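Local coordinates for monomethylamine corrinoid protein 1 (Methanosarcina barkeri, PDB 3EZX) that carries methyl groups on a bound corrinoid cofactor between the methyltransferases MtmB and MtbA during methanogenesis from monomethylamine, at residues L29-L43 and M71-E83. Residues are numbered along the deposited sequence; the frame is centred on the assembly and turned at random.
Sequences LAAGVPALDIITKGL and MSNAMEVLTPELE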
loop_
_atom_site.group_PDB
_atom_site.type_symbol
_atom_site.label_atom_id
_atom_site.label_comp_id
_atom_site.label_asym_id
_atom_site.label_seq_id
_atom_site.Cartn_x
_atom_site.Cartn_y
_atom_site.Cartn_z
ATOM N N LEU A 29 -2.378 -2.689 -21.076
ATOM C CA LEU A 29 -1.740 -1.379 -21.112
ATOM C C LEU A 29 -1.666 -0.863 -22.552
ATOM O O LEU A 29 -2.055 0.270 -22.844
ATOM C CB LEU A 29 -0.339 -1.491 -20.519
ATOM C CG LEU A 29 0.346 -0.277 -19.901
ATOM C CD1 LEU A 29 -0.432 0.223 -18.686
ATOM C CD2 LEU A 29 1.755 -0.684 -19.493
ATOM N N ALA A 30 -1.182 -1.712 -23.452
ATOM C CA ALA A 30 -1.059 -1.359 -24.863
ATOM C C ALA A 30 -2.431 -1.144 -25.500
ATOM O O ALA A 30 -2.532 -0.586 -26.590
ATOM C CB ALA A 30 -0.308 -2.453 -25.607
ATOM N N ALA A 31 -3.481 -1.595 -24.819
ATOM C CA ALA A 31 -4.843 -1.443 -25.320
ATOM C C ALA A 31 -5.433 -0.137 -24.809
ATOM O O ALA A 31 -6.648 0.040 -24.775
ATOM C CB ALA A 31 -5.700 -2.619 -24.874
ATOM N N GLY A 32 -4.557 0.767 -24.391
ATOM C CA GLY A 32 -5.001 2.053 -23.895
ATOM C C GLY A 32 -5.683 2.003 -22.541
ATOM O O GLY A 32 -6.336 2.969 -22.141
ATOM N N VAL A 33 -5.546 0.893 -21.827
ATOM C CA VAL A 33 -6.177 0.789 -20.522
ATOM C C VAL A 33 -5.258 1.372 -19.453
ATOM O O VAL A 33 -4.066 1.066 -19.412
ATOM C CB VAL A 33 -6.506 -0.671 -20.164
ATOM C CG1 VAL A 33 -7.211 -0.723 -18.813
ATOM C CG2 VAL A 33 -7.383 -1.264 -21.243
ATOM N N PRO A 34 -5.803 2.232 -18.582
ATOM C CA PRO A 34 -5.030 2.862 -17.507
ATOM C C PRO A 34 -4.569 1.904 -16.418
ATOM O O PRO A 34 -5.368 1.182 -15.833
ATOM C CB PRO A 34 -5.980 3.928 -16.979
ATOM C CG PRO A 34 -7.334 3.354 -17.252
ATOM C CD PRO A 34 -7.183 2.747 -18.620
ATOM N N ALA A 35 -3.268 1.928 -16.152
ATOM C CA ALA A 35 -2.641 1.071 -15.152
ATOM C C ALA A 35 -3.444 0.852 -13.877
ATOM O O ALA A 35 -3.547 -0.275 -13.388
ATOM C CB ALA A 35 -1.255 1.621 -14.797
ATOM N N LEU A 36 -4.009 1.921 -13.332
ATOM C CA LEU A 36 -4.775 1.810 -12.096
ATOM C C LEU A 36 -6.054 0.983 -12.265
ATOM O O LEU A 36 -6.503 0.324 -11.333
ATOM C CB LEU A 36 -5.102 3.201 -11.570
ATOM C CG LEU A 36 -5.245 3.374 -10.057
ATOM C CD1 LEU A 36 -4.014 2.830 -9.320
ATOM C CD2 LEU A 36 -5.419 4.853 -9.769
ATOM N N ASP A 37 -6.635 1.002 -13.460
ATOM C CA ASP A 37 -7.841 0.215 -13.717
ATOM C C ASP A 37 -7.460 -1.252 -13.819
ATOM O O ASP A 37 -8.224 -2.133 -13.434
ATOM C CB ASP A 37 -8.523 0.679 -15.003
ATOM C CG ASP A 37 -9.271 1.981 -14.821
ATOM O OD1 ASP A 37 -8.641 2.964 -14.376
ATOM O OD2 ASP A 37 -10.483 2.020 -15.121
ATOM N N ILE A 38 -6.264 -1.503 -14.343
ATOM C CA ILE A 38 -5.738 -2.856 -14.473
ATOM C C ILE A 38 -5.632 -3.451 -13.069
ATOM O O ILE A 38 -5.907 -4.631 -12.859
ATOM C CB ILE A 38 -4.334 -2.845 -15.116
ATOM C CG1 ILE A 38 -4.434 -2.361 -16.570
ATOM C CG2 ILE A 38 -3.715 -4.225 -15.042
ATOM C CD1 ILE A 38 -3.089 -2.256 -17.266
ATOM N N ILE A 39 -5.225 -2.618 -12.114
ATOM C CA ILE A 39 -5.086 -3.050 -10.731
ATOM C C ILE A 39 -6.436 -3.227 -10.035
ATOM O O ILE A 39 -6.802 -4.333 -9.636
ATOM C CB ILE A 39 -4.251 -2.042 -9.908
ATOM C CG1 ILE A 39 -2.825 -1.989 -10.438
ATOM C CG2 ILE A 39 -4.251 -2.429 -8.429
ATOM C CD1 ILE A 39 -1.960 -0.977 -9.729
ATOM N N THR A 40 -7.185 -2.138 -9.910
ATOM C CA THR A 40 -8.471 -2.174 -9.224
ATOM C C THR A 40 -9.569 -3.009 -9.879
ATOM O O THR A 40 -10.403 -3.576 -9.180
ATOM C CB THR A 40 -9.014 -0.746 -8.988
ATOM O OG1 THR A 40 -9.459 -0.185 -10.230
ATOM C CG2 THR A 40 -7.920 0.140 -8.402
ATOM N N LYS A 41 -9.584 -3.092 -11.205
ATOM C CA LYS A 41 -10.621 -3.881 -11.870
ATOM C C LYS A 41 -10.170 -5.272 -12.311
ATOM O O LYS A 41 -10.988 -6.077 -12.769
ATOM C CB LYS A 41 -11.188 -3.115 -13.068
ATOM C CG LYS A 41 -12.086 -1.953 -12.668
ATOM C CD LYS A 41 -12.566 -1.165 -13.873
ATOM C CE LYS A 41 -13.407 0.029 -13.439
ATOM N NZ LYS A 41 -13.783 0.900 -14.591
ATOM N N GLY A 42 -8.879 -5.558 -12.153
ATOM C CA GLY A 42 -8.348 -6.852 -12.550
ATOM C C GLY A 42 -7.521 -7.599 -11.513
ATOM O O GLY A 42 -7.963 -8.613 -10.972
ATOM N N LEU A 43 -6.311 -7.111 -11.253
ATOM C CA LEU A 43 -5.413 -7.739 -10.291
ATOM C C LEU A 43 -6.020 -7.763 -8.894
ATOM O O LEU A 43 -6.084 -8.817 -8.264
ATOM C CB LEU A 43 -4.069 -7.003 -10.260
ATOM C CG LEU A 43 -3.349 -6.846 -11.609
ATOM C CD1 LEU A 43 -2.124 -5.973 -11.423
ATOM C CD2 LEU A 43 -2.962 -8.209 -12.174
ATOM N N MET A 71 1.455 -10.810 -8.556
ATOM C CA MET A 71 1.102 -9.403 -8.503
ATOM C C MET A 71 2.318 -8.490 -8.380
ATOM O O MET A 71 2.295 -7.358 -8.855
ATOM C CB MET A 71 0.126 -9.106 -7.364
ATOM C CG MET A 71 -0.690 -7.851 -7.662
ATOM S SD MET A 71 -1.775 -7.286 -6.379
ATOM C CE MET A 71 -3.175 -8.251 -6.742
ATOM N N SER A 72 3.380 -8.969 -7.747
ATOM C CA SER A 72 4.585 -8.161 -7.612
ATOM C C SER A 72 5.205 -7.964 -8.997
ATOM O O SER A 72 5.703 -6.887 -9.324
ATOM C CB SER A 72 5.582 -8.848 -6.683
ATOM O OG SER A 72 4.978 -9.114 -5.433
ATOM N N ASN A 73 5.169 -9.013 -9.809
ATOM C CA ASN A 73 5.710 -8.930 -11.154
ATOM C C ASN A 73 4.852 -7.980 -11.986
ATOM O O ASN A 73 5.358 -7.269 -12.853
ATOM C CB ASN A 73 5.748 -10.315 -11.808
ATOM C CG ASN A 73 6.919 -11.161 -11.330
ATOM O OD1 ASN A 73 7.099 -12.297 -11.773
ATOM N ND2 ASN A 73 7.723 -10.611 -10.429
ATOM N N ALA A 74 3.552 -7.971 -11.719
ATOM C CA ALA A 74 2.633 -7.102 -12.440
ATOM C C ALA A 74 2.939 -5.647 -12.102
ATOM O O ALA A 74 2.867 -4.762 -12.958
ATOM C CB ALA A 74 1.197 -7.432 -12.060
ATOM N N MET A 75 3.293 -5.413 -10.844
ATOM C CA MET A 75 3.606 -4.074 -10.361
ATOM C C MET A 75 4.878 -3.503 -10.973
ATOM O O MET A 75 5.012 -2.289 -11.112
ATOM C CB MET A 75 3.703 -4.092 -8.838
ATOM C CG MET A 75 2.361 -4.291 -8.153
ATOM S SD MET A 75 1.329 -2.815 -8.245
ATOM C CE MET A 75 0.697 -2.950 -9.878
ATOM N N GLU A 76 5.806 -4.378 -11.345
ATOM C CA GLU A 76 7.046 -3.933 -11.957
ATOM C C GLU A 76 6.745 -3.328 -13.328
ATOM O O GLU A 76 7.473 -2.464 -13.815
ATOM C CB GLU A 76 8.023 -5.102 -12.105
ATOM C CG GLU A 76 8.381 -5.771 -10.794
ATOM C CD GLU A 76 9.503 -6.774 -10.950
ATOM O OE1 GLU A 76 9.454 -7.577 -11.908
ATOM O OE2 GLU A 76 10.431 -6.765 -10.114
ATOM N N VAL A 77 5.659 -3.779 -13.946
ATOM C CA VAL A 77 5.278 -3.263 -15.249
ATOM C C VAL A 77 4.390 -2.026 -15.142
ATOM O O VAL A 77 4.451 -1.146 -15.993
ATOM C CB VAL A 77 4.540 -4.328 -16.083
ATOM C CG1 VAL A 77 4.156 -3.755 -17.433
ATOM C CG2 VAL A 77 5.426 -5.552 -16.271
ATOM N N LEU A 78 3.575 -1.956 -14.094
ATOM C CA LEU A 78 2.668 -0.823 -13.910
ATOM C C LEU A 78 3.247 0.354 -13.115
ATOM O O LEU A 78 2.900 1.506 -13.381
ATOM C CB LEU A 78 1.367 -1.292 -13.242
ATOM C CG LEU A 78 0.611 -2.457 -13.894
ATOM C CD1 LEU A 78 -0.589 -2.802 -13.045
ATOM C CD2 LEU A 78 0.174 -2.096 -15.302
ATOM N N THR A 79 4.115 0.076 -12.143
ATOM C CA THR A 79 4.706 1.143 -11.328
ATOM C C THR A 79 5.258 2.276 -12.188
ATOM O O THR A 79 4.907 3.441 -11.993
ATOM C CB THR A 79 5.839 0.611 -10.419
ATOM O OG1 THR A 79 5.274 -0.159 -9.350
ATOM C CG2 THR A 79 6.644 1.760 -9.837
ATOM N N PRO A 80 6.139 1.953 -13.145
ATOM C CA PRO A 80 6.676 3.021 -13.987
ATOM C C PRO A 80 5.559 3.764 -14.717
ATOM O O PRO A 80 5.623 4.979 -14.904
ATOM C CB PRO A 80 7.619 2.274 -14.933
ATOM C CG PRO A 80 7.052 0.892 -14.976
ATOM C CD PRO A 80 6.692 0.649 -13.540
ATOM N N GLU A 81 4.528 3.030 -15.115
ATOM C CA GLU A 81 3.399 3.627 -15.811
ATOM C C GLU A 81 2.667 4.583 -14.871
ATOM O O GLU A 81 2.131 5.598 -15.302
ATOM C CB GLU A 81 2.441 2.534 -16.283
ATOM C CG GLU A 81 1.576 2.930 -17.455
ATOM C CD GLU A 81 2.401 3.266 -18.681
ATOM O OE1 GLU A 81 3.281 2.457 -19.043
ATOM O OE2 GLU A 81 2.170 4.335 -19.283
ATOM N N LEU A 82 2.659 4.251 -13.583
ATOM C CA LEU A 82 1.991 5.064 -12.572
ATOM C C LEU A 82 2.808 6.287 -12.176
ATOM O O LEU A 82 2.251 7.317 -11.797
ATOM C CB LEU A 82 1.721 4.234 -11.314
ATOM C CG LEU A 82 0.705 3.093 -11.353
ATOM C CD1 LEU A 82 0.812 2.283 -10.074
ATOM C CD2 LEU A 82 -0.701 3.649 -11.516
ATOM N N GLU A 83 4.129 6.167 -12.251
ATOM C CA GLU A 83 5.004 7.269 -11.881
ATOM C C GLU A 83 4.992 8.391 -12.914
ATOM O O GLU A 83 5.645 9.421 -12.733
ATOM C CB GLU A 83 6.430 6.756 -11.663
ATOM C CG GLU A 83 6.526 5.700 -10.577
ATOM C CD GLU A 83 7.937 5.200 -10.364
ATOM O OE1 GLU A 83 8.617 4.899 -11.369
ATOM O OE2 GLU A 83 8.363 5.098 -9.193
#
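Leu78 enters as a knob into a hole formed by Ala35, Ile38 and Ile39 of helix 35-55 and by Leu29 at the end of helix 20-30, a worked example of apolar packing in the N-terminal helical bundle of a B12-binding protein. Helices 35-43 and 71-82 run roughly antiparallel, at 139°, with axes 10.0 Å apart. A chi1 of -53° sets CG of Leu78 beside the backbone N and carries the branch into the hole, where Leu78 CD1 lies 3.5 Å from Ile39 CG1 and meets Leu43 CD1 tip to tip, while Leu78 CD2 rests on Ile38 CD1 at 3.8 Å and on Ala35 CB. Leu82 also covers Ala35, Leu82 CD2 being 3.9 Å from Ala35 CB, and crosses Leu36 at about a right angle.

Contacts of mixed character lie near the C-terminal end of helix 61-82. The aliphatic part of Glu81 slides past Leu29, Glu81 CG being 3.6 Å from Leu29 CD1, and its carboxylate turns back over that leucine while OE2 is paired with Lys84. With an alanine here the aliphatic cover over Leu29 would probably be lost and Lys84 left without this carboxylate.

Methionine methyl contacts close the Met71 end, toward the corrinoid. Met75, bent at chi2 and chi3, lays its methyl across Ile39. Met71, whose side chain also lies about 4 Å from the cofactor at nearest atoms, brings CE to 3.8 Å from Leu43 CB.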